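Local coordinates for oxidoreductase protein (Agrobacterium radiobacter, PDB 5UI9) that probably catalyses an NAD-dependent oxidation or reduction, binding NAD and a small hydroxy acid between a Rossmann domain and a GFO/IDH/MocA-type domain, at residues M21-D26 with A297-W302; A33-C36 with R42-L45; V46-Q49 with R54-G57; N126-T131 with G316-K321. One frame throughout, in Å; residues are numbered along the deposited sequence.

Contact 1: residues M21-D26 with A297-W302. With MG (magnesium ion), chain E.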
loop_
_atom_site.group_PDB
_atom_site.type_symbol
_atom_site.label_atom_id
_atom_site.label_comp_id
_atom_site.label_asym_id
_atom_site.label_seq_id
_atom_site.Cartn_x
_atom_site.Cartn_y
_atom_site.Cartn_z
ATOM N N MET A 21 -35.106 2.889 -2.531
ATOM C CA MET A 21 -36.482 3.400 -2.467
ATOM C C MET A 21 -36.581 4.826 -1.923
ATOM O O MET A 21 -37.314 5.649 -2.483
ATOM C CB MET A 21 -37.372 2.469 -1.628
ATOM C CG MET A 21 -37.638 1.111 -2.264
ATOM S SD MET A 21 -38.544 1.145 -3.827
ATOM C CE MET A 21 -40.133 1.784 -3.274
ATOM N N HIS A 22 -35.858 5.122 -0.840
ATOM C CA HIS A 22 -35.781 6.501 -0.334
ATOM C C HIS A 22 -35.252 7.421 -1.424
ATOM O O HIS A 22 -35.841 8.468 -1.702
ATOM C CB HIS A 22 -34.859 6.627 0.887
ATOM C CG HIS A 22 -35.472 6.183 2.180
ATOM N ND1 HIS A 22 -36.599 6.772 2.709
ATOM C CD2 HIS A 22 -35.080 5.251 3.081
ATOM C CE1 HIS A 22 -36.895 6.198 3.862
ATOM N NE2 HIS A 22 -35.988 5.272 4.110
ATOM N N ALA A 23 -34.147 7.014 -2.047
ATOM C CA ALA A 23 -33.509 7.823 -3.091
ATOM C C ALA A 23 -34.409 8.061 -4.310
ATOM O O ALA A 23 -34.415 9.160 -4.860
ATOM C CB ALA A 23 -32.193 7.199 -3.524
ATOM N N TRP A 24 -35.165 7.047 -4.724
ATOM C CA TRP A 24 -36.083 7.209 -5.866
ATOM C C TRP A 24 -37.143 8.286 -5.623
ATOM O O TRP A 24 -37.554 8.967 -6.561
ATOM C CB TRP A 24 -36.763 5.889 -6.252
ATOM C CG TRP A 24 -35.887 4.947 -7.010
ATOM C CD1 TRP A 24 -35.580 3.669 -6.663
ATOM C CD2 TRP A 24 -35.225 5.191 -8.255
ATOM N NE1 TRP A 24 -34.757 3.105 -7.600
ATOM C CE2 TRP A 24 -34.522 4.019 -8.589
ATOM C CE3 TRP A 24 -35.143 6.292 -9.114
ATOM C CZ2 TRP A 24 -33.747 3.915 -9.740
ATOM C CZ3 TRP A 24 -34.378 6.187 -10.257
ATOM C CH2 TRP A 24 -33.691 5.008 -10.563
ATOM N N LYS A 25 -37.577 8.432 -4.375
ATOM C CA LYS A 25 -38.497 9.505 -3.994
ATOM C C LYS A 25 -37.840 10.873 -4.227
ATOM O O LYS A 25 -38.434 11.730 -4.878
ATOM C CB LYS A 25 -38.970 9.309 -2.541
ATOM C CG LYS A 25 -39.935 10.364 -2.007
ATOM C CD LYS A 25 -41.157 9.764 -1.304
ATOM C CE LYS A 25 -40.825 8.786 -0.175
ATOM N NZ LYS A 25 -39.904 9.363 0.837
ATOM N N ASP A 26 -36.607 11.041 -3.742
ATOM C CA ASP A 26 -35.813 12.265 -3.971
ATOM C C ASP A 26 -35.423 12.517 -5.433
ATOM O O ASP A 26 -35.195 13.655 -5.801
ATOM C CB ASP A 26 -34.504 12.247 -3.155
ATOM C CG ASP A 26 -34.712 12.447 -1.657
ATOM O OD1 ASP A 26 -35.822 12.813 -1.210
ATOM O OD2 ASP A 26 -33.725 12.235 -0.914
ATOM N N ALA A 297 -27.223 10.107 -6.102
ATOM C CA ALA A 297 -26.390 10.584 -7.217
ATOM C C ALA A 297 -26.460 9.654 -8.426
ATOM O O ALA A 297 -26.719 10.105 -9.546
ATOM C CB ALA A 297 -24.938 10.766 -6.768
ATOM N N ILE A 298 -26.258 8.356 -8.200
ATOM C CA ILE A 298 -26.265 7.394 -9.305
ATOM C C ILE A 298 -27.673 7.202 -9.887
ATOM O O ILE A 298 -27.810 7.011 -11.089
ATOM C CB ILE A 298 -25.598 6.038 -8.937
ATOM C CG1 ILE A 298 -25.100 5.332 -10.205
ATOM C CG2 ILE A 298 -26.531 5.142 -8.146
ATOM C CD1 ILE A 298 -24.447 3.990 -9.961
ATOM N N GLN A 299 -28.705 7.253 -9.044
ATOM C CA GLN A 299 -30.085 7.109 -9.526
ATOM C C GLN A 299 -30.593 8.359 -10.269
ATOM O O GLN A 299 -31.347 8.235 -11.237
ATOM C CB GLN A 299 -31.016 6.669 -8.386
ATOM C CG GLN A 299 -30.733 5.221 -7.970
ATOM C CD GLN A 299 -31.615 4.680 -6.855
ATOM O OE1 GLN A 299 -31.416 3.546 -6.428
ATOM N NE2 GLN A 299 -32.595 5.466 -6.394
ATOM N N GLN A 300 -30.156 9.548 -9.853
ATOM C CA GLN A 300 -30.384 10.764 -10.647
ATOM C C GLN A 300 -29.615 10.712 -11.964
ATOM O O GLN A 300 -30.136 11.132 -13.006
ATOM C CB GLN A 300 -29.989 12.041 -9.882
ATOM C CG GLN A 300 -30.478 13.335 -10.538
ATOM C CD GLN A 300 -31.986 13.439 -10.545
ATOM O OE1 GLN A 300 -32.601 13.569 -9.494
ATOM N NE2 GLN A 300 -32.595 13.365 -11.728
ATOM N N HIS A 301 -28.378 10.222 -11.908
ATOM C CA HIS A 301 -27.549 10.050 -13.101
ATOM C C HIS A 301 -28.245 9.127 -14.105
ATOM O O HIS A 301 -28.398 9.491 -15.273
ATOM C CB HIS A 301 -26.160 9.527 -12.717
ATOM C CG HIS A 301 -25.297 9.150 -13.881
ATOM N ND1 HIS A 301 -24.606 10.076 -14.631
ATOM C CD2 HIS A 301 -24.984 7.938 -14.401
ATOM C CE1 HIS A 301 -23.917 9.455 -15.571
ATOM N NE2 HIS A 301 -24.129 8.157 -15.453
ATOM N N TRP A 302 -28.688 7.959 -13.639
ATOM C CA TRP A 302 -29.473 7.030 -14.468
ATOM C C TRP A 302 -30.653 7.728 -15.148
ATOM O O TRP A 302 -30.836 7.609 -16.358
ATOM C CB TRP A 302 -29.996 5.855 -13.633
ATOM C CG TRP A 302 -31.101 5.061 -14.312
ATOM C CD1 TRP A 302 -32.454 5.215 -14.141
ATOM C CD2 TRP A 302 -30.936 4.013 -15.273
ATOM N NE1 TRP A 302 -33.139 4.331 -14.945
ATOM C CE2 TRP A 302 -32.232 3.579 -15.647
ATOM C CE3 TRP A 302 -29.821 3.397 -15.855
ATOM C CZ2 TRP A 302 -32.440 2.538 -16.571
ATOM C CZ3 TRP A 302 -30.027 2.374 -16.779
ATOM C CH2 TRP A 302 -31.328 1.953 -17.126
HETATM MG MG MG E . -38.803 10.740 -7.471
HETATM O O HOH W 1 -40.381 12.416 -7.847
#

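Contact 2: residues A33-C36 with R42-L45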
loop_
_atom_site.group_PDB
_atom_site.type_symbol
_atom_site.label_atom_id
_atom_site.label_comp_id
_atom_site.label_asym_id
_atom_site.label_seq_id
_atom_site.Cartn_x
_atom_site.Cartn_y
_atom_site.Cartn_z
ATOM N N ALA A 33 -43.281 2.774 -9.242
ATOM C CA ALA A 33 -44.705 2.451 -9.393
ATOM C C ALA A 33 -45.042 1.012 -8.991
ATOM O O ALA A 33 -46.217 0.694 -8.813
ATOM C CB ALA A 33 -45.147 2.695 -10.831
ATOM N N ALA A 34 -44.032 0.147 -8.868
ATOM C CA ALA A 34 -44.253 -1.265 -8.549
ATOM C C ALA A 34 -43.032 -1.862 -7.849
ATOM O O ALA A 34 -41.904 -1.440 -8.097
ATOM C CB ALA A 34 -44.566 -2.041 -9.812
ATOM N N ILE A 35 -43.275 -2.820 -6.960
ATOM C CA ILE A 35 -42.204 -3.550 -6.290
ATOM C C ILE A 35 -42.452 -5.056 -6.344
ATOM O O ILE A 35 -43.590 -5.515 -6.530
ATOM C CB ILE A 35 -41.969 -3.078 -4.831
ATOM C CG1 ILE A 35 -43.253 -3.131 -3.993
ATOM C CG2 ILE A 35 -41.396 -1.665 -4.813
ATOM C CD1 ILE A 35 -43.002 -3.043 -2.501
ATOM N N CYS A 36 -41.367 -5.810 -6.188
ATOM C CA CYS A 36 -41.388 -7.261 -6.296
ATOM C C CYS A 36 -40.423 -7.885 -5.292
ATOM O O CYS A 36 -39.294 -7.416 -5.143
ATOM C CB CYS A 36 -41.010 -7.682 -7.716
ATOM S SG CYS A 36 -40.869 -9.469 -7.970
ATOM N N ARG A 42 -41.158 -8.846 3.350
ATOM C CA ARG A 42 -40.417 -7.705 2.785
ATOM C C ARG A 42 -41.279 -6.876 1.840
ATOM O O ARG A 42 -41.213 -5.647 1.847
ATOM C CB ARG A 42 -39.168 -8.180 2.037
ATOM C CG ARG A 42 -38.111 -8.840 2.910
ATOM C CD ARG A 42 -37.630 -7.951 4.048
ATOM N NE ARG A 42 -37.161 -6.648 3.580
ATOM C CZ ARG A 42 -36.744 -5.660 4.370
ATOM N NH1 ARG A 42 -36.726 -5.800 5.694
ATOM N NH2 ARG A 42 -36.333 -4.517 3.829
ATOM N N LEU A 43 -42.079 -7.559 1.029
ATOM C CA LEU A 43 -43.013 -6.909 0.118
ATOM C C LEU A 43 -44.030 -6.049 0.875
ATOM O O LEU A 43 -44.334 -4.935 0.462
ATOM C CB LEU A 43 -43.734 -7.974 -0.714
ATOM C CG LEU A 43 -44.453 -7.533 -1.980
ATOM C CD1 LEU A 43 -43.462 -7.013 -3.012
ATOM C CD2 LEU A 43 -45.257 -8.703 -2.535
ATOM N N LYS A 44 -44.532 -6.575 1.990
ATOM C CA LYS A 44 -45.451 -5.853 2.883
ATOM C C LYS A 44 -44.765 -4.646 3.547
ATOM O O LYS A 44 -45.295 -3.535 3.527
ATOM C CB LYS A 44 -45.974 -6.812 3.964
ATOM C CG LYS A 44 -47.093 -6.287 4.856
ATOM C CD LYS A 44 -48.411 -6.146 4.106
ATOM C CE LYS A 44 -49.606 -6.166 5.051
ATOM N NZ LYS A 44 -49.460 -5.198 6.173
ATOM N N LEU A 45 -43.592 -4.881 4.129
ATOM C CA LEU A 45 -42.873 -3.855 4.884
ATOM C C LEU A 45 -42.463 -2.678 3.994
ATOM O O LEU A 45 -42.749 -1.524 4.316
ATOM C CB LEU A 45 -41.654 -4.471 5.579
ATOM C CG LEU A 45 -40.964 -3.672 6.688
ATOM C CD1 LEU A 45 -40.533 -4.599 7.820
ATOM C CD2 LEU A 45 -39.771 -2.876 6.164
#

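Contact 3: residues V46-Q49 with R54-G57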
loop_
_atom_site.group_PDB
_atom_site.type_symbol
_atom_site.label_atom_id
_atom_site.label_comp_id
_atom_site.label_asym_id
_atom_site.label_seq_id
_atom_site.Cartn_x
_atom_site.Cartn_y
_atom_site.Cartn_z
ATOM N N VAL A 46 -41.824 -2.981 2.866
ATOM C CA VAL A 46 -41.370 -1.954 1.925
ATOM C C VAL A 46 -42.546 -1.299 1.191
ATOM O O VAL A 46 -42.535 -0.085 0.962
ATOM C CB VAL A 46 -40.318 -2.524 0.932
ATOM C CG1 VAL A 46 -40.000 -1.539 -0.190
ATOM C CG2 VAL A 46 -39.052 -2.905 1.693
ATOM N N GLY A 47 -43.551 -2.092 0.828
ATOM C CA GLY A 47 -44.757 -1.556 0.192
ATOM C C GLY A 47 -45.491 -0.552 1.072
ATOM O O GLY A 47 -45.867 0.524 0.606
ATOM N N ASP A 48 -45.676 -0.904 2.347
ATOM C CA ASP A 48 -46.335 -0.018 3.322
ATOM C C ASP A 48 -45.507 1.229 3.629
ATOM O O ASP A 48 -46.040 2.337 3.642
ATOM C CB ASP A 48 -46.647 -0.762 4.631
ATOM C CG ASP A 48 -47.784 -1.778 4.484
ATOM O OD1 ASP A 48 -48.450 -1.813 3.431
ATOM O OD2 ASP A 48 -48.013 -2.549 5.438
ATOM N N GLN A 49 -44.211 1.042 3.866
ATOM C CA GLN A 49 -43.303 2.152 4.163
ATOM C C GLN A 49 -43.328 3.239 3.080
ATOM O O GLN A 49 -43.387 4.425 3.398
ATOM C CB GLN A 49 -41.867 1.634 4.361
ATOM C CG GLN A 49 -40.863 2.688 4.822
ATOM C CD GLN A 49 -39.500 2.105 5.163
ATOM O OE1 GLN A 49 -39.252 0.907 4.999
ATOM N NE2 GLN A 49 -38.605 2.958 5.628
ATOM N N ARG A 54 -48.908 -1.486 -6.199
ATOM C CA ARG A 54 -48.590 -2.638 -7.046
ATOM C C ARG A 54 -47.454 -3.471 -6.446
ATOM O O ARG A 54 -46.314 -3.015 -6.360
ATOM C CB ARG A 54 -48.212 -2.175 -8.453
ATOM C CG ARG A 54 -49.322 -1.430 -9.186
ATOM C CD ARG A 54 -48.913 -1.097 -10.615
ATOM N NE ARG A 54 -48.634 -2.308 -11.392
ATOM C CZ ARG A 54 -47.967 -2.362 -12.547
ATOM N NH1 ARG A 54 -47.483 -1.265 -13.127
ATOM N NH2 ARG A 54 -47.783 -3.543 -13.136
ATOM N N ARG A 55 -47.778 -4.695 -6.038
ATOM C CA ARG A 55 -46.852 -5.549 -5.310
ATOM C C ARG A 55 -46.895 -6.947 -5.898
ATOM O O ARG A 55 -47.968 -7.540 -5.990
ATOM C CB ARG A 55 -47.245 -5.593 -3.837
ATOM C CG ARG A 55 -47.229 -4.234 -3.161
ATOM C CD ARG A 55 -47.561 -4.326 -1.682
ATOM N NE ARG A 55 -47.864 -3.009 -1.114
ATOM C CZ ARG A 55 -48.129 -2.769 0.169
ATOM N NH1 ARG A 55 -48.128 -3.752 1.072
ATOM N NH2 ARG A 55 -48.386 -1.522 0.559
ATOM N N TYR A 56 -45.728 -7.466 -6.285
ATOM C CA TYR A 56 -45.623 -8.747 -6.978
ATOM C C TYR A 56 -44.788 -9.760 -6.204
ATOM O O TYR A 56 -43.738 -9.421 -5.653
ATOM C CB TYR A 56 -45.035 -8.519 -8.372
ATOM C CG TYR A 56 -46.007 -7.820 -9.289
ATOM C CD1 TYR A 56 -46.098 -6.429 -9.309
ATOM C CD2 TYR A 56 -46.863 -8.547 -10.114
ATOM C CE1 TYR A 56 -46.993 -5.774 -10.139
ATOM C CE2 TYR A 56 -47.773 -7.901 -10.950
ATOM C CZ TYR A 56 -47.831 -6.511 -10.958
ATOM O OH TYR A 56 -48.716 -5.847 -11.772
ATOM N N GLY A 57 -45.270 -11.002 -6.170
ATOM C CA GLY A 57 -44.542 -12.117 -5.584
ATOM C C GLY A 57 -43.477 -12.721 -6.489
ATOM O O GLY A 57 -42.648 -13.503 -6.022
#

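Contact 4: residues N126-T131 with G316-K321. With NAD (nicotinamide-adenine-dinucleotide), chain C.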
loop_
_atom_site.group_PDB
_atom_site.type_symbol
_atom_site.label_atom_id
_atom_site.label_comp_id
_atom_site.label_asym_id
_atom_site.label_seq_id
_atom_site.Cartn_x
_atom_site.Cartn_y
_atom_site.Cartn_z
ATOM N N ASN A 126 -21.917 2.424 -6.844
ATOM C CA ASN A 126 -22.124 3.779 -6.291
ATOM C C ASN A 126 -20.922 4.412 -5.569
ATOM O O ASN A 126 -20.970 5.593 -5.224
ATOM C CB ASN A 126 -23.421 3.852 -5.431
ATOM C CG ASN A 126 -23.442 2.880 -4.249
ATOM O OD1 ASN A 126 -22.410 2.533 -3.680
ATOM N ND2 ASN A 126 -24.641 2.450 -3.866
ATOM N N PHE A 127 -19.839 3.658 -5.379
ATOM C CA PHE A 127 -18.667 4.172 -4.636
ATOM C C PHE A 127 -17.979 5.316 -5.370
ATOM O O PHE A 127 -17.679 6.335 -4.758
ATOM C CB PHE A 127 -17.675 3.056 -4.289
ATOM C CG PHE A 127 -17.922 2.428 -2.948
ATOM C CD1 PHE A 127 -19.165 1.909 -2.630
ATOM C CD2 PHE A 127 -16.901 2.350 -1.997
ATOM C CE1 PHE A 127 -19.400 1.336 -1.390
ATOM C CE2 PHE A 127 -17.126 1.766 -0.759
ATOM C CZ PHE A 127 -18.374 1.265 -0.449
ATOM N N ARG A 128 -17.793 5.183 -6.685
ATOM C CA ARG A 128 -17.250 6.288 -7.495
ATOM C C ARG A 128 -18.133 7.551 -7.492
ATOM O O ARG A 128 -17.651 8.642 -7.804
ATOM C CB ARG A 128 -16.978 5.845 -8.938
ATOM C CG ARG A 128 -18.230 5.576 -9.779
ATOM C CD ARG A 128 -17.928 5.639 -11.262
ATOM N NE ARG A 128 -17.145 4.492 -11.709
ATOM C CZ ARG A 128 -16.785 4.259 -12.970
ATOM N NH1 ARG A 128 -17.131 5.094 -13.946
ATOM N NH2 ARG A 128 -16.090 3.170 -13.265
ATOM N N TRP A 129 -19.415 7.392 -7.161
ATOM C CA TRP A 129 -20.356 8.514 -7.029
ATOM C C TRP A 129 -20.383 9.191 -5.649
ATOM O O TRP A 129 -21.132 10.145 -5.455
ATOM C CB TRP A 129 -21.772 8.068 -7.446
ATOM C CG TRP A 129 -21.895 7.885 -8.912
ATOM C CD1 TRP A 129 -21.839 6.711 -9.610
ATOM C CD2 TRP A 129 -22.060 8.926 -9.881
ATOM N NE1 TRP A 129 -21.971 6.961 -10.955
ATOM C CE2 TRP A 129 -22.105 8.311 -11.150
ATOM C CE3 TRP A 129 -22.166 10.323 -9.796
ATOM C CZ2 TRP A 129 -22.265 9.044 -12.333
ATOM C CZ3 TRP A 129 -22.328 11.057 -10.974
ATOM C CH2 TRP A 129 -22.374 10.413 -12.226
ATOM N N GLN A 130 -19.560 8.720 -4.706
ATOM C CA GLN A 130 -19.388 9.386 -3.415
ATOM C C GLN A 130 -18.691 10.734 -3.625
ATOM O O GLN A 130 -17.763 10.842 -4.432
ATOM C CB GLN A 130 -18.539 8.532 -2.457
ATOM C CG GLN A 130 -19.182 7.230 -1.993
ATOM C CD GLN A 130 -18.210 6.288 -1.277
ATOM O OE1 GLN A 130 -18.547 5.127 -0.988
ATOM N NE2 GLN A 130 -17.000 6.776 -0.997
ATOM N N THR A 131 -19.137 11.754 -2.897
ATOM C CA THR A 131 -18.551 13.099 -2.990
ATOM C C THR A 131 -17.007 13.141 -2.886
ATOM O O THR A 131 -16.364 13.757 -3.730
ATOM C CB THR A 131 -19.208 14.044 -1.963
ATOM O OG1 THR A 131 -20.620 14.086 -2.208
ATOM C CG2 THR A 131 -18.635 15.469 -2.042
ATOM N N GLY A 316 -23.226 -1.463 -18.055
ATOM C CA GLY A 316 -22.866 -2.878 -18.052
ATOM C C GLY A 316 -21.538 -3.121 -18.754
ATOM O O GLY A 316 -20.673 -3.837 -18.228
ATOM N N ALA A 317 -21.377 -2.492 -19.921
ATOM C CA ALA A 317 -20.161 -2.593 -20.737
ATOM C C ALA A 317 -18.917 -2.066 -20.011
ATOM O O ALA A 317 -17.880 -2.733 -20.003
ATOM C CB ALA A 317 -20.349 -1.870 -22.068
ATOM N N ASP A 318 -19.023 -0.885 -19.401
ATOM C CA ASP A 318 -17.927 -0.356 -18.588
ATOM C C ASP A 318 -17.599 -1.287 -17.420
ATOM O O ASP A 318 -16.426 -1.555 -17.141
ATOM C CB ASP A 318 -18.249 1.040 -18.039
ATOM C CG ASP A 318 -17.121 1.597 -17.157
ATOM O OD1 ASP A 318 -16.151 2.157 -17.713
ATOM O OD2 ASP A 318 -17.197 1.458 -15.914
ATOM N N ASN A 319 -18.642 -1.778 -16.752
ATOM C CA ASN A 319 -18.478 -2.567 -15.543
ATOM C C ASN A 319 -17.758 -3.902 -15.774
ATOM O O ASN A 319 -17.153 -4.422 -14.848
ATOM C CB ASN A 319 -19.827 -2.803 -14.857
ATOM C CG ASN A 319 -19.672 -3.255 -13.412
ATOM O OD1 ASN A 319 -19.906 -4.419 -13.091
ATOM N ND2 ASN A 319 -19.258 -2.339 -12.543
ATOM N N LEU A 320 -17.813 -4.443 -16.993
ATOM C CA LEU A 320 -17.012 -5.629 -17.358
ATOM C C LEU A 320 -15.524 -5.433 -17.050
ATOM O O LEU A 320 -14.846 -6.370 -16.643
ATOM C CB LEU A 320 -17.157 -5.960 -18.847
ATOM C CG LEU A 320 -18.516 -6.394 -19.396
ATOM C CD1 LEU A 320 -18.427 -6.593 -20.904
ATOM C CD2 LEU A 320 -19.008 -7.661 -18.704
ATOM N N LYS A 321 -15.027 -4.213 -17.248
ATOM C CA LYS A 321 -13.608 -3.912 -17.018
ATOM C C LYS A 321 -13.261 -3.811 -15.529
ATOM O O LYS A 321 -12.104 -3.984 -15.154
ATOM C CB LYS A 321 -13.183 -2.666 -17.799
ATOM C CG LYS A 321 -13.163 -2.918 -19.310
ATOM C CD LYS A 321 -12.862 -1.670 -20.129
ATOM C CE LYS A 321 -14.104 -0.819 -20.325
ATOM N NZ LYS A 321 -13.802 0.448 -21.044
HETATM P PA NAD C . -31.014 -8.953 0.973
HETATM O O1A NAD C . -30.934 -10.462 1.045
HETATM O O2A NAD C . -31.246 -8.148 2.222
HETATM O O5B NAD C . -32.148 -8.560 -0.085
HETATM C C5B NAD C . -32.401 -9.311 -1.264
HETATM C C4B NAD C . -33.910 -9.374 -1.441
HETATM O O4B NAD C . -34.201 -9.849 -2.751
HETATM C C3B NAD C . -34.576 -10.330 -0.462
HETATM O O3B NAD C . -35.668 -9.662 0.186
HETATM C C2B NAD C . -35.042 -11.506 -1.308
HETATM O O2B NAD C . -36.278 -12.043 -0.837
HETATM C C1B NAD C . -35.187 -10.879 -2.684
HETATM N N9A NAD C . -34.981 -11.751 -3.864
HETATM C C8A NAD C . -33.945 -12.575 -4.116
HETATM N N7A NAD C . -34.105 -13.172 -5.326
HETATM C C5A NAD C . -35.249 -12.715 -5.869
HETATM C C6A NAD C . -36.022 -12.924 -7.123
HETATM N N6A NAD C . -35.593 -13.773 -8.082
HETATM N N1A NAD C . -37.173 -12.229 -7.281
HETATM C C2A NAD C . -37.638 -11.375 -6.345
HETATM N N3A NAD C . -36.988 -11.141 -5.189
HETATM C C4A NAD C . -35.815 -11.767 -4.901
HETATM O O3 NAD C . -29.690 -8.420 0.233
HETATM P PN NAD C . -29.093 -6.931 0.419
HETATM O O1N NAD C . -28.212 -6.878 1.642
HETATM O O2N NAD C . -30.205 -5.924 0.272
HETATM O O5D NAD C . -28.130 -6.895 -0.855
HETATM C C5D NAD C . -28.679 -6.998 -2.162
HETATM C C4D NAD C . -27.609 -6.595 -3.158
HETATM O O4D NAD C . -27.225 -5.243 -2.890
HETATM C C3D NAD C . -26.362 -7.461 -3.044
HETATM O O3D NAD C . -25.950 -7.897 -4.344
HETATM C C2D NAD C . -25.324 -6.556 -2.401
HETATM O O2D NAD C . -24.000 -6.790 -2.881
HETATM C C1D NAD C . -25.804 -5.160 -2.791
HETATM N N1N NAD C . -25.415 -4.068 -1.879
HETATM C C2N NAD C . -24.931 -2.948 -2.446
HETATM C C3N NAD C . -24.535 -1.851 -1.696
HETATM C C7N NAD C . -24.003 -0.642 -2.417
HETATM O O7N NAD C . -24.470 -0.350 -3.515
HETATM N N7N NAD C . -23.041 0.100 -1.864
HETATM C C4N NAD C . -24.645 -1.922 -0.307
HETATM C C5N NAD C . -25.153 -3.085 0.276
HETATM C C6N NAD C . -25.543 -4.151 -0.535
#

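Contact 1: residues M21-D26 with A297-W302
Gln299 NE2 meets three groups: it donates to the backbone oxygen of Gln20, lies 3.1 Å above the plane of the Trp24 indole, over its centre, and packs 3.4 Å from Ala23 CB. The amide and indole planes are only 15° apart, a stack in which the amide nitrogen lies over the pi face. Trp24 NE1, also a donor, bonds Asp72 OD2 instead. Extended beyond CG, the Gln299 chain runs across the indole, and its CB makes a CH-pi contact 3.9 Å from the centroid of the six-membered ring. These side chains join helix 17-26 of the NAD-binding Rossmann fold to helix 289-308, some 270 residues later in the chain; the axes of the two short segments pass 9.3 Å apart at a crossing angle of -51°. One turn beyond Gln299, Trp302 brings CD1 to 3.8 Å from Trp24 CH2, at the edge of the indole and near its plane, so face and edge of one ring meet successive turns of the same helix. The backbone of Trp24 has separate work: its O binds the magnesium ion at 2.4 Å, alongside a water and the carbonyl oxygens of Val27 and Ala30.

Contact 2: residues A33-C36 with R42-L45
Within the beta-alpha-beta unit of the Rossmann fold formed by strand 30-36, helix 40-50 and strand 54-56, Ile35 and Cys36 on the first strand meet Leu43 on the first turn of the helix. The strand lies inside the parallel sheet: Ile35 makes its backbone hydrogen bonds with Arg54 and Tyr56 of one neighbouring strand, while Ala34 and Cys36 make theirs with Leu10 of the other. The helix packs on the sheet face to which the CB of Ile35 points, where Met21 of helix 17-26 also packs on Ile35, so this residue joins two helices to the sheet; the Cys36 side chain leaves from the other face.

The contact is van der Waals packing, methyl groups against side chain and carbonyl oxygens, with no hydrogen bond between the segments. CG1 of Ile35 is flanked by both backbone N and C (chi1 55°), which directs the CG1-CD1 arm at the helix. Ile35 CG1 is then 4.0 Å from Leu43 CD1, and Ile35 CD1 comes to 3.8 Å from the backbone O of Leu43. The two side chains overlap while running in contrary senses, each ending against the other's backbone. Next to Leu43, Arg42 turns to the dinucleotide: it touches NAD, and its NE bonds the backbone oxygen of Cys13. Leu43 sends only its CD1 branch to the strand backbone, 3.8 Å from Ile35 O and 3.9 Å from Cys36 CA.

Contact 3: residues V46-Q49 with R54-G57
The Arg55 guanidinium lies with one face on the backbone of Gly47, whose CA is 3.5 Å above the plane and over its centre, while Asp48 OD1 stands at the edge, in plane. Having no side chain, Gly47 lets the flat group settle directly on the helix: Gly47 C is 3.1 Å from Arg55 NH2, a close contact, and Asp48 N is also over this face. At the edge the salt bridge is end-on, both terminal nitrogens gripping the same oxygen, with Arg55 NH2 at 2.9 Å and Arg55 NH1 at 3.1 Å from Asp48 OD1. With one oxygen taking both bonds and the planes 63° apart, this is not the coplanar two-oxygen pairing. NH2 meets OD1 on its anti side, whereas NH1 comes from above the carboxylate plane. The bridge closes the return from helix 40-50 to strand 54-56 in a beta-alpha-beta unit of the Rossmann fold, where that strand is outermost, within this chain, in the parallel sheet. An extended chain from CG to NE carries the charge of Arg55 to the helix, and NE is held by Ile52 O in the connecting loop. Asp48 OD2 pairs with Lys44, one turn earlier. On the strand's other face, Arg54 NH2 donates to Tyr56 OH at 2.8 Å and 174°, in the guanidinium plane; that hydroxyl also bonds Asp65 of helix 59-65.

Contact 4: residues N126-T131 with G316-K321
Arg128 and Asp318 reach toward each other head-on from the loop and the helix with their flat groups almost perpendicular, guanidinium and carboxylate planes 87° apart. Arg128 NH2 lies 3.3 Å from Asp318 OD2, a salt bridge whose hydrogen bond is weak and bent. A bend at chi3 (72°) turns the guanidinium so that NH2 faces Asp318 while NE pairs with Asp185 of helix 175-191 and NH1 bonds Ser313. Asp318, near the start of helix 316-335, likewise has its main partner in Arg188, through OD1.

Two residues before Arg128, Asn126 faces the nicotinamide carboxamide of NAD. NAD N7N donates to Asn126 OD1 at 3.1 Å and 165°, while the return bond from Asn126 ND2 to NAD O7N, though 2.8 Å long, is weak in angle. The amide thus faces both polar atoms of the carboxamide, one by a sound bond and one by a weak one. Phe127 presents its ring edge to the same N7N, stacks on His182 and also touches the bound hydroxy acid. The loop after strand 121-124 thus turns Asn126 and Phe127 to the ligands and the next residue, Arg128, to a charged cluster. In that cluster two arginines alternate with two aspartates, a balance that probably keeps all four ionised.

Overall arrangement
Contacts 2 and 3 share helix 40-50 and adjoining strands, their centres about 2 Å apart, yet differ in chemistry: contact 2 is buried and apolar, whereas contact 3 ends in a salt bridge at the surface. Contact 1, also buried, relies on amide-ring stacking between distant parts of the chain, and its Met21 packs on both Ile35 of contact 2 and Val46 of contact 3. Contact 4 is partly buried, nearer the chain's centre, and ionic like contact 3, but its bridge is weaker and other charges share it. His301 and Ile298 of contact 1 meet Trp129 of contact 4, while contacts 2 and 3 stay about 16 Å from contact 4 between nearest atoms.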